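Local atomic coordinates of DUF72 domain-containing protein (Thermotoga maritima, PDB entry 1VPQ), a protein that is of unknown function but has a TIM-barrel-like fold, with a sulfate held by basic residues that hints at an anion-binding site. Residues F204-N208 and Y220-Y224; Y15-S19 and A262-K266; S88-W94 and N137-L141; F79-T85 and R119-A125. One frame throughout, in Å; residues are numbered along the deposited sequence.

Contact 1: residues F204-N208 and Y220-Y224. With SO4 (sulfate ion), chain B.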
# COMPACT_ATOMS: atom_id res chain seq x y z
N PHE A 204 6.79 2.72 0.13
CA PHE A 204 8.24 2.64 -0.05
C PHE A 204 8.66 1.22 -0.38
O PHE A 204 8.50 0.31 0.43
CB PHE A 204 8.96 3.12 1.22
CG PHE A 204 8.52 4.48 1.71
CD1 PHE A 204 8.34 5.54 0.83
CD2 PHE A 204 8.31 4.71 3.06
CE1 PHE A 204 7.94 6.80 1.30
CE2 PHE A 204 7.91 5.96 3.53
CZ PHE A 204 7.73 7.00 2.65
N HIS A 205 9.19 1.03 -1.58
CA HIS A 205 9.56 -0.30 -2.10
C HIS A 205 11.05 -0.58 -2.00
O HIS A 205 11.50 -1.65 -2.43
CB HIS A 205 9.15 -0.42 -3.57
CG HIS A 205 7.71 -0.14 -3.83
ND1 HIS A 205 6.70 -0.91 -3.29
CD2 HIS A 205 7.11 0.80 -4.59
CE1 HIS A 205 5.54 -0.43 -3.69
NE2 HIS A 205 5.75 0.60 -4.48
N GLY A 206 11.80 0.37 -1.47
CA GLY A 206 13.26 0.35 -1.55
C GLY A 206 13.74 0.77 -2.93
O GLY A 206 12.95 1.12 -3.80
N ARG A 207 15.05 0.71 -3.13
CA ARG A 207 15.69 1.26 -4.32
C ARG A 207 16.71 0.31 -4.91
O ARG A 207 17.75 0.74 -5.42
CB ARG A 207 16.40 2.57 -3.98
CG ARG A 207 15.50 3.59 -3.36
CD ARG A 207 16.31 4.76 -2.95
NE ARG A 207 15.46 5.84 -2.48
CZ ARG A 207 15.91 6.99 -2.01
NH1 ARG A 207 17.22 7.24 -1.95
NH2 ARG A 207 15.04 7.90 -1.60
N ASN A 208 16.39 -0.97 -4.85
CA ASN A 208 17.23 -2.01 -5.43
C ASN A 208 17.48 -1.74 -6.92
O ASN A 208 16.56 -1.74 -7.72
CB ASN A 208 16.55 -3.37 -5.24
CG ASN A 208 17.44 -4.55 -5.63
OD1 ASN A 208 18.55 -4.36 -6.13
ND2 ASN A 208 16.95 -5.76 -5.42
N TYR A 220 12.77 -6.62 -3.79
CA TYR A 220 12.57 -5.71 -2.65
C TYR A 220 13.67 -5.83 -1.58
O TYR A 220 13.53 -5.30 -0.48
CB TYR A 220 11.20 -5.95 -2.01
CG TYR A 220 10.05 -5.79 -2.97
CD1 TYR A 220 9.51 -4.53 -3.25
CD2 TYR A 220 9.48 -6.90 -3.60
CE1 TYR A 220 8.44 -4.38 -4.14
CE2 TYR A 220 8.41 -6.76 -4.48
CZ TYR A 220 7.90 -5.51 -4.76
OH TYR A 220 6.85 -5.39 -5.64
N ASP A 221 14.77 -6.50 -1.92
CA ASP A 221 15.92 -6.57 -1.01
C ASP A 221 16.62 -5.22 -0.96
O ASP A 221 17.47 -4.89 -1.80
CB ASP A 221 16.90 -7.67 -1.44
CG ASP A 221 18.07 -7.81 -0.49
OD1 ASP A 221 18.02 -7.22 0.61
OD2 ASP A 221 19.04 -8.50 -0.85
N TYR A 222 16.24 -4.42 0.04
CA TYR A 222 16.82 -3.10 0.26
C TYR A 222 16.53 -2.65 1.68
O TYR A 222 15.47 -2.95 2.22
CB TYR A 222 16.24 -2.10 -0.73
CG TYR A 222 16.94 -0.77 -0.72
CD1 TYR A 222 18.06 -0.55 -1.52
CD2 TYR A 222 16.48 0.29 0.05
CE1 TYR A 222 18.71 0.67 -1.52
CE2 TYR A 222 17.13 1.53 0.05
CZ TYR A 222 18.24 1.71 -0.74
OH TYR A 222 18.90 2.91 -0.76
N LEU A 223 17.49 -1.95 2.28
CA LEU A 223 17.33 -1.39 3.62
C LEU A 223 17.66 0.10 3.58
O LEU A 223 18.82 0.48 3.45
CB LEU A 223 18.25 -2.10 4.63
CG LEU A 223 18.13 -1.68 6.11
CD1 LEU A 223 16.85 -2.21 6.75
CD2 LEU A 223 19.32 -2.15 6.90
N TYR A 224 16.63 0.93 3.69
CA TYR A 224 16.81 2.37 3.72
C TYR A 224 17.79 2.79 4.83
O TYR A 224 17.73 2.29 5.95
CB TYR A 224 15.47 3.08 3.95
CG TYR A 224 14.56 3.13 2.75
CD1 TYR A 224 14.71 4.13 1.78
CD2 TYR A 224 13.52 2.21 2.59
CE1 TYR A 224 13.87 4.19 0.68
CE2 TYR A 224 12.67 2.26 1.49
CZ TYR A 224 12.85 3.26 0.54
OH TYR A 224 12.03 3.33 -0.56
S SO4 B . 4.00 -3.68 -5.29
O1 SO4 B . 3.72 -2.38 -5.87
O2 SO4 B . 3.86 -4.73 -6.29
O3 SO4 B . 5.37 -3.67 -4.79
O4 SO4 B . 3.04 -3.95 -4.22
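With CG swung opposite the backbone N (chi1 -170°), Tyr222 lays one ring face against the Gly206-Arg207 backbone, while Arg207 sets CG opposite its carbonyl carbon (chi1 -56°) and runs extended past the phenol. Arg207 N stands over that face, toward the rim, 3.4 Å from Tyr222 CG. Beside it Arg207 CB makes a CH-pi contact, 4.0 Å from the centroid of the Tyr222 ring. A flat aromatic suits a site where backbone must be covered so closely. Gly206 suits its own place too: its phi is positive (77°), and a beta carbon would run into Tyr222 CB. Apart from Phe204, which ends strand 199-204, both segments belong to the loop that follows it, at the C-terminal end of the strands, where active sites of TIM barrels usually lie. The Tyr224 hydroxyl takes a weak, bent hydrogen bond from Gly206 N, 3.1 Å from Tyr224 OH. It also bonds Asp181, which forms a salt bridge with Arg207, so one carboxylate ties both segments. Arg207 NE sits 3.9 Å from Tyr224 CE1, the guanidinium turned steeply to the ring, and Phe204 CB lies 3.8 Å from Tyr224 CE2. His205 and Tyr220 run side by side toward the sulfate, His205 ND1 4.0 Å from Tyr220 CE1; Asn251 and Glu155 hold the imidazole, whereas the modelled Tyr220 OH to sulfate O3 distance is too short to trust in detail.

Contact 2: residues Y15-S19 and A262-K266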
# COMPACT_ATOMS: atom_id res chain seq x y z
N TYR A 15 -0.37 7.07 10.13
CA TYR A 15 -0.29 5.62 10.42
C TYR A 15 0.81 4.95 9.61
O TYR A 15 0.70 4.83 8.39
CB TYR A 15 -1.60 4.90 10.08
CG TYR A 15 -2.83 5.40 10.79
CD1 TYR A 15 -3.48 6.55 10.36
CD2 TYR A 15 -3.35 4.71 11.88
CE1 TYR A 15 -4.63 7.01 11.00
CE2 TYR A 15 -4.49 5.16 12.53
CZ TYR A 15 -5.13 6.31 12.09
OH TYR A 15 -6.27 6.76 12.73
N VAL A 16 1.86 4.51 10.29
CA VAL A 16 2.91 3.72 9.63
C VAL A 16 2.75 2.22 9.92
O VAL A 16 2.45 1.80 11.05
CB VAL A 16 4.34 4.22 9.98
CG1 VAL A 16 4.59 4.20 11.48
CG2 VAL A 16 5.42 3.40 9.24
N GLY A 17 2.94 1.42 8.88
CA GLY A 17 2.97 -0.03 8.98
C GLY A 17 3.75 -0.63 7.82
O GLY A 17 4.52 0.06 7.16
N THR A 18 3.55 -1.92 7.59
CA THR A 18 4.19 -2.65 6.50
C THR A 18 3.17 -3.29 5.56
O THR A 18 1.99 -3.39 5.86
CB THR A 18 5.08 -3.78 7.05
OG1 THR A 18 4.30 -4.56 7.95
CG2 THR A 18 6.32 -3.21 7.77
N SER A 19 3.66 -3.73 4.40
CA SER A 19 2.83 -4.47 3.45
C SER A 19 2.86 -5.93 3.83
O SER A 19 3.83 -6.64 3.54
CB SER A 19 3.33 -4.29 2.01
OG SER A 19 3.14 -2.97 1.57
N ALA A 262 10.30 0.48 9.04
CA ALA A 262 9.01 1.00 9.49
C ALA A 262 9.07 1.37 10.97
O ALA A 262 8.47 2.36 11.41
CB ALA A 262 7.89 -0.01 9.22
N LEU A 263 9.80 0.56 11.73
CA LEU A 263 10.05 0.81 13.15
C LEU A 263 10.96 2.03 13.38
O LEU A 263 10.78 2.76 14.35
CB LEU A 263 10.68 -0.41 13.82
CG LEU A 263 9.78 -1.64 14.01
CD1 LEU A 263 10.62 -2.83 14.37
CD2 LEU A 263 8.73 -1.40 15.09
N GLN A 264 11.94 2.21 12.49
CA GLN A 264 12.81 3.39 12.54
C GLN A 264 12.00 4.63 12.25
O GLN A 264 12.13 5.64 12.92
CB GLN A 264 13.93 3.28 11.51
CG GLN A 264 15.02 2.31 11.86
CD GLN A 264 15.96 2.06 10.70
OE1 GLN A 264 15.63 1.34 9.77
NE2 GLN A 264 17.13 2.66 10.75
N PHE A 265 11.16 4.53 11.23
CA PHE A 265 10.27 5.62 10.83
C PHE A 265 9.27 5.97 11.93
O PHE A 265 9.02 7.14 12.21
CB PHE A 265 9.53 5.22 9.55
CG PHE A 265 8.91 6.37 8.82
CD1 PHE A 265 9.67 7.13 7.94
CD2 PHE A 265 7.58 6.68 9.00
CE1 PHE A 265 9.11 8.17 7.26
CE2 PHE A 265 7.02 7.73 8.33
CZ PHE A 265 7.79 8.49 7.45
N LYS A 266 8.69 4.93 12.53
CA LYS A 266 7.71 5.08 13.61
C LYS A 266 8.30 5.82 14.82
O LYS A 266 7.63 6.66 15.44
CB LYS A 266 7.18 3.70 14.02
CG LYS A 266 6.39 3.65 15.31
CD LYS A 266 5.75 2.27 15.49
CE LYS A 266 5.78 1.83 16.94
NZ LYS A 266 7.14 1.37 17.36
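This is an apolar helix-on-strand contact at the closing seam of the barrel, where Val16 on the first strand, 13-18, meets Ala262, Phe265 and Lys266 on the last helix, 257-270. The two elements run nearly antiparallel, at 168°, with their short axes 8.1 Å apart, a direction expected of a helix packed outside the strands of an alpha/beta barrel. No hydrogen bond joins the segments; methyls, a methylene and the Phe265 ring do the work. Val16 supplies most of the strand's side of the contact. Its chi1 of 58° places CG1 between the backbone N and the carbonyl carbon and CG2 anti to N, and the two branches fork over the helix. CG1 of Val16 touches Lys266 CB at 3.7 Å, the two side chains crossing at about a right angle. CG2 of Val16 reaches Phe265 CD2 at 3.9 Å, and also comes 3.9 Å from Ala262 O, an oxygen already engaged by Lys266 N within the helix. A beta-branched residue suits this place because its two methyls reach different partners, one toward Lys266 and one toward Phe265 and Ala262. Farther along, the small Ala262 lets the strand come near: its CB lies 3.8 Å from Thr18 CG2 and 4.0 Å from Gly17 O. Thr18 turns its methyl to the helix, while its OG1 bonds the Gly20 carbonyl. The aliphatic root of Lys266 packs here as its chain bends away, NZ making a weak bond to Leu48 O. Around the seam, Phe265 also rests on Val248 of strand 245-250 and Val236 of helix 226-240, Ala262 touches Phe250, and Gly17 bonds through its backbone to Val248 and Phe250.

Contact 3: residues S88-W94 and N137-L141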
# COMPACT_ATOMS: atom_id res chain seq x y z
N SER A 88 -7.17 -8.65 -11.31
CA SER A 88 -7.84 -8.38 -12.59
C SER A 88 -8.03 -6.88 -12.86
O SER A 88 -7.86 -6.40 -13.98
CB SER A 88 -9.21 -9.04 -12.60
OG SER A 88 -10.03 -8.51 -11.58
N VAL A 89 -8.41 -6.17 -11.82
CA VAL A 89 -8.75 -4.75 -11.93
C VAL A 89 -7.52 -3.93 -12.28
O VAL A 89 -7.58 -3.04 -13.12
CB VAL A 89 -9.43 -4.25 -10.64
CG1 VAL A 89 -9.55 -2.72 -10.61
CG2 VAL A 89 -10.81 -4.90 -10.50
N THR A 90 -6.39 -4.26 -11.66
CA THR A 90 -5.13 -3.52 -11.86
C THR A 90 -4.18 -4.06 -12.95
O THR A 90 -3.38 -3.28 -13.49
CB THR A 90 -4.38 -3.42 -10.54
OG1 THR A 90 -4.30 -4.72 -9.93
CG2 THR A 90 -5.10 -2.46 -9.60
N HIS A 91 -4.26 -5.34 -13.29
CA HIS A 91 -3.28 -5.97 -14.19
C HIS A 91 -3.84 -6.60 -15.48
O HIS A 91 -3.07 -7.06 -16.32
CB HIS A 91 -2.50 -7.07 -13.44
CG HIS A 91 -1.56 -6.54 -12.40
ND1 HIS A 91 -1.99 -5.93 -11.24
CD2 HIS A 91 -0.21 -6.54 -12.35
CE1 HIS A 91 -0.94 -5.55 -10.53
NE2 HIS A 91 0.15 -5.92 -11.18
N VAL A 92 -5.16 -6.67 -15.63
CA VAL A 92 -5.76 -7.50 -16.69
C VAL A 92 -6.81 -6.77 -17.53
O VAL A 92 -6.61 -6.57 -18.72
CB VAL A 92 -6.38 -8.80 -16.10
CG1 VAL A 92 -6.90 -9.70 -17.21
CG2 VAL A 92 -5.37 -9.55 -15.25
N LEU A 93 -7.91 -6.37 -16.90
CA LEU A 93 -9.10 -5.91 -17.64
C LEU A 93 -8.82 -4.74 -18.57
O LEU A 93 -9.39 -4.67 -19.65
CB LEU A 93 -10.22 -5.52 -16.67
CG LEU A 93 -10.83 -6.64 -15.82
CD1 LEU A 93 -11.74 -6.05 -14.77
CD2 LEU A 93 -11.58 -7.66 -16.68
N TRP A 94 -7.96 -3.83 -18.15
CA TRP A 94 -7.62 -2.66 -18.97
C TRP A 94 -6.88 -3.05 -20.27
O TRP A 94 -6.97 -2.33 -21.27
CB TRP A 94 -6.82 -1.64 -18.16
CG TRP A 94 -5.52 -2.15 -17.65
CD1 TRP A 94 -5.28 -2.68 -16.42
CD2 TRP A 94 -4.28 -2.18 -18.35
NE1 TRP A 94 -3.96 -3.04 -16.31
CE2 TRP A 94 -3.32 -2.74 -17.49
CE3 TRP A 94 -3.87 -1.77 -19.63
CZ2 TRP A 94 -1.99 -2.91 -17.86
CZ3 TRP A 94 -2.55 -1.94 -19.99
CH2 TRP A 94 -1.63 -2.51 -19.11
N ASN A 137 -6.62 4.33 -21.11
CA ASN A 137 -6.29 3.95 -19.74
C ASN A 137 -6.81 4.94 -18.70
O ASN A 137 -7.14 4.54 -17.58
CB ASN A 137 -4.78 3.77 -19.59
CG ASN A 137 -4.30 2.45 -20.15
OD1 ASN A 137 -5.09 1.55 -20.42
ND2 ASN A 137 -2.99 2.34 -20.34
N VAL A 138 -6.88 6.22 -19.06
CA VAL A 138 -7.55 7.21 -18.22
C VAL A 138 -9.05 6.93 -18.20
O VAL A 138 -9.69 7.01 -17.16
CB VAL A 138 -7.32 8.65 -18.71
CG1 VAL A 138 -8.19 9.64 -17.91
CG2 VAL A 138 -5.85 9.03 -18.59
N GLU A 139 -9.61 6.61 -19.37
CA GLU A 139 -11.00 6.19 -19.45
C GLU A 139 -11.22 5.00 -18.51
O GLU A 139 -12.22 4.95 -17.80
CB GLU A 139 -11.40 5.83 -20.88
CG GLU A 139 -12.90 5.58 -21.05
CD GLU A 139 -13.33 5.38 -22.50
OE1 GLU A 139 -12.46 5.25 -23.39
OE2 GLU A 139 -14.56 5.35 -22.74
N TYR A 140 -10.27 4.07 -18.50
CA TYR A 140 -10.36 2.91 -17.62
C TYR A 140 -10.40 3.32 -16.14
O TYR A 140 -11.15 2.74 -15.36
CB TYR A 140 -9.21 1.92 -17.87
CG TYR A 140 -9.30 0.71 -16.99
CD1 TYR A 140 -10.07 -0.38 -17.36
CD2 TYR A 140 -8.66 0.66 -15.75
CE1 TYR A 140 -10.19 -1.50 -16.54
CE2 TYR A 140 -8.76 -0.45 -14.93
CZ TYR A 140 -9.53 -1.53 -15.33
OH TYR A 140 -9.65 -2.65 -14.53
N LEU A 141 -9.59 4.30 -15.77
CA LEU A 141 -9.59 4.81 -14.40
C LEU A 141 -10.95 5.43 -14.03
O LEU A 141 -11.39 5.33 -12.88
CB LEU A 141 -8.44 5.81 -14.17
CG LEU A 141 -6.99 5.29 -14.15
CD1 LEU A 141 -6.01 6.44 -13.98
CD2 LEU A 141 -6.76 4.25 -13.07
O HOH W 1 -7.69 0.51 -21.62
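Trp94 and Tyr140 bring the two backbones nearest, their CA atoms 6.4 Å apart, where helix 87-91 ends, Val92 leaves helical geometry and the chain turns into 93-96 against helix 135-147. In this TIM-barrel-like fold the contact joins helical elements that follow two neighbouring strands, 80-84 and 120-126. At the helix end Val92 N and Leu93 N both bond Ser88 O, and Val89 O takes the phenol of Tyr140 instead. Tyr140 OH lies only 2.5 Å from Val89 O, in the carbonyl plane and on a lone pair. Tyrosine suits the place by offering both a long reach and a wide face: Trp94 CB stands over the ring centre, 3.5 Å from the Tyr140 centroid, and the indole edge meets the same ring in a T-shaped pair. A phenylalanine here would probably leave Val89 O without its hydroxyl partner. Trp94 CG sits between its backbone N and carbonyl carbon (chi1 61°), folding the indole back so that Trp94 NE1 bonds Thr90 O at 2.9 Å from above the carbonyl plane. Asn137, its ND2 bonded to Lys132 O, points OD1 at 3.6 Å from Trp94 CE3, and a water lies 3.0 Å from both Asn137 OD1 and Trp94 O.

Contact 4: residues F79-T85 and R119-A125. With SO4 (sulfate ion), chain B.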
# COMPACT_ATOMS: atom_id res chain seq x y z
N PHE A 79 -7.17 -0.99 15.46
CA PHE A 79 -6.28 -1.55 14.46
C PHE A 79 -6.99 -1.53 13.12
O PHE A 79 -8.12 -2.01 13.00
CB PHE A 79 -5.84 -2.97 14.81
CG PHE A 79 -4.73 -3.48 13.94
CD1 PHE A 79 -3.44 -3.01 14.08
CD2 PHE A 79 -4.99 -4.43 12.96
CE1 PHE A 79 -2.41 -3.47 13.27
CE2 PHE A 79 -3.97 -4.91 12.14
CZ PHE A 79 -2.68 -4.42 12.30
N TYR A 80 -6.31 -0.97 12.12
CA TYR A 80 -6.89 -0.67 10.82
C TYR A 80 -6.10 -1.33 9.72
O TYR A 80 -5.00 -1.83 9.93
CB TYR A 80 -6.88 0.83 10.59
CG TYR A 80 -7.57 1.61 11.68
CD1 TYR A 80 -8.95 1.71 11.72
CD2 TYR A 80 -6.83 2.22 12.68
CE1 TYR A 80 -9.58 2.43 12.73
CE2 TYR A 80 -7.45 2.93 13.70
CZ TYR A 80 -8.82 3.03 13.71
OH TYR A 80 -9.42 3.74 14.72
N PHE A 81 -6.66 -1.33 8.52
CA PHE A 81 -5.91 -1.81 7.38
C PHE A 81 -6.32 -1.14 6.08
O PHE A 81 -7.34 -0.46 6.01
CB PHE A 81 -5.96 -3.34 7.29
CG PHE A 81 -7.33 -3.90 7.06
CD1 PHE A 81 -8.25 -3.97 8.10
CD2 PHE A 81 -7.69 -4.39 5.81
CE1 PHE A 81 -9.52 -4.49 7.88
CE2 PHE A 81 -8.96 -4.92 5.58
CZ PHE A 81 -9.87 -4.97 6.61
N THR A 82 -5.46 -1.31 5.07
CA THR A 82 -5.75 -0.96 3.69
C THR A 82 -5.65 -2.23 2.86
O THR A 82 -4.99 -3.20 3.26
CB THR A 82 -4.76 0.06 3.13
OG1 THR A 82 -3.43 -0.49 3.16
CG2 THR A 82 -4.79 1.35 3.94
N VAL A 83 -6.33 -2.25 1.71
CA VAL A 83 -6.46 -3.48 0.93
C VAL A 83 -6.22 -3.22 -0.55
O VAL A 83 -6.69 -2.22 -1.10
CB VAL A 83 -7.87 -4.12 1.09
CG1 VAL A 83 -7.86 -5.58 0.63
CG2 VAL A 83 -8.31 -4.07 2.51
N LYS A 84 -5.50 -4.14 -1.20
CA LYS A 84 -5.34 -4.10 -2.65
C LYS A 84 -6.61 -4.61 -3.35
O LYS A 84 -7.21 -5.60 -2.92
CB LYS A 84 -4.13 -4.93 -3.10
CG LYS A 84 -2.81 -4.21 -2.98
CD LYS A 84 -1.73 -4.94 -3.76
CE LYS A 84 -0.46 -4.11 -3.89
NZ LYS A 84 0.55 -4.76 -4.78
N THR A 85 -7.01 -3.92 -4.43
CA THR A 85 -8.08 -4.40 -5.31
C THR A 85 -7.67 -5.74 -5.90
O THR A 85 -6.49 -6.09 -5.88
CB THR A 85 -8.35 -3.44 -6.50
OG1 THR A 85 -7.20 -3.38 -7.35
CG2 THR A 85 -8.74 -2.03 -6.04
N ARG A 119 -12.86 -0.63 9.97
CA ARG A 119 -11.51 -1.19 10.04
C ARG A 119 -10.75 -0.87 8.75
O ARG A 119 -9.53 -0.78 8.76
CB ARG A 119 -11.57 -2.70 10.26
CG ARG A 119 -12.70 -3.14 11.19
CD ARG A 119 -12.32 -4.28 12.11
NE ARG A 119 -11.34 -3.88 13.13
CZ ARG A 119 -11.13 -4.51 14.28
NH1 ARG A 119 -11.82 -5.59 14.62
NH2 ARG A 119 -10.21 -4.05 15.11
N LEU A 120 -11.49 -0.70 7.66
CA LEU A 120 -10.91 -0.40 6.36
C LEU A 120 -10.79 1.10 6.14
O LEU A 120 -11.79 1.82 6.12
CB LEU A 120 -11.76 -1.00 5.24
CG LEU A 120 -11.25 -0.76 3.81
CD1 LEU A 120 -9.79 -1.13 3.68
CD2 LEU A 120 -12.07 -1.54 2.80
N LYS A 121 -9.55 1.56 5.97
CA LYS A 121 -9.25 2.99 5.80
C LYS A 121 -9.15 3.41 4.32
O LYS A 121 -9.43 4.56 3.99
CB LYS A 121 -7.94 3.34 6.52
CG LYS A 121 -8.02 3.30 8.05
CD LYS A 121 -8.76 4.49 8.62
CE LYS A 121 -8.26 4.85 10.01
NZ LYS A 121 -9.10 5.91 10.63
N MET A 122 -8.72 2.49 3.46
CA MET A 122 -8.42 2.81 2.06
C MET A 122 -8.27 1.54 1.22
O MET A 122 -7.78 0.52 1.69
CB MET A 122 -7.13 3.63 1.99
CG MET A 122 -6.75 4.19 0.61
SD MET A 122 -7.62 5.69 0.13
CE MET A 122 -7.30 6.84 1.46
N THR A 123 -8.70 1.63 -0.04
CA THR A 123 -8.47 0.57 -1.03
C THR A 123 -7.41 1.03 -2.03
O THR A 123 -7.44 2.17 -2.49
CB THR A 123 -9.78 0.16 -1.74
OG1 THR A 123 -10.66 -0.42 -0.78
CG2 THR A 123 -9.52 -0.87 -2.84
N LEU A 124 -6.48 0.14 -2.34
CA LEU A 124 -5.33 0.48 -3.19
C LEU A 124 -5.42 -0.19 -4.54
O LEU A 124 -5.56 -1.42 -4.63
CB LEU A 124 -4.03 0.07 -2.51
CG LEU A 124 -2.73 0.28 -3.30
CD1 LEU A 124 -2.41 1.77 -3.46
CD2 LEU A 124 -1.58 -0.45 -2.65
N ALA A 125 -5.33 0.61 -5.59
CA ALA A 125 -5.20 0.11 -6.95
C ALA A 125 -3.80 0.44 -7.45
O ALA A 125 -3.52 1.58 -7.81
CB ALA A 125 -6.26 0.73 -7.86
S SO4 B . 4.00 -3.68 -5.29
O1 SO4 B . 3.72 -2.38 -5.87
O2 SO4 B . 3.86 -4.73 -6.29
O3 SO4 B . 5.37 -3.67 -4.79
O4 SO4 B . 3.04 -3.95 -4.22
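Lys121 lies across one face of the Tyr80 ring: with CG opposite the carbonyl carbon and a bend at chi2 (-75°), it draws its methylenes over the phenol. Lys121 CE stands over the ring centre, 3.7 Å from the Tyr80 centroid, and Lys121 NZ lies 4.2 Å from the same centroid as a cation-pi partner while also bridging to Glu245. An alanine in place of Tyr80 would probably leave the methylenes of Lys121 without their aromatic platform, held at the far end by Glu245. Phe81 CE1 touches Arg119 CB at 3.6 Å. The strands are parallel neighbours in the barrel sheet, joined through the intervening helices by a beta-alpha-beta crossover. Lys121 N bonds Phe81 O, but Val83 N bonds Met122 O: one residue is extra, a beta bulge, and Lys121 there has helical backbone angles. Beyond it, Leu124 N bonds Val83 O at 2.7 Å. Phe81 and Leu120 pack on helix 101-116, and Val83 lies on the same face, its CG2 tight against Leu120 CD1 at 3.5 Å. On the other face, which also meets strand 199-204, Lys84 and Leu124 lie side by side, Lys84 CG 4.0 Å from Leu124 CD2. Lys84, extended beyond CG, bonds Gln126 and the sulfate, Lys84 NZ being 2.7 Å from O4; Arg203 and Arg157 also grip this anion.

From the N terminus, strand 13-18 opens contact 2, which closes only at helix 257-270, so the other three contacts nest inside its loop and first strand meets last helix. Contact 4 opens next at 79-85, and contact 3 opens at 88-94 before contact 4 closes at 119-125; contact 3 then closes at 137-141, so the two cross, tying adjacent strands and the helices that follow them. They touch through Thr90 and Thr85, while contacts 2 and 4 touch through Tyr15, Tyr80 and Lys121. Contact 1 comes later, closing part of the loop between strand 199-204 and helix 226-240; it shares the sulfate with contact 4, although their atoms do not touch.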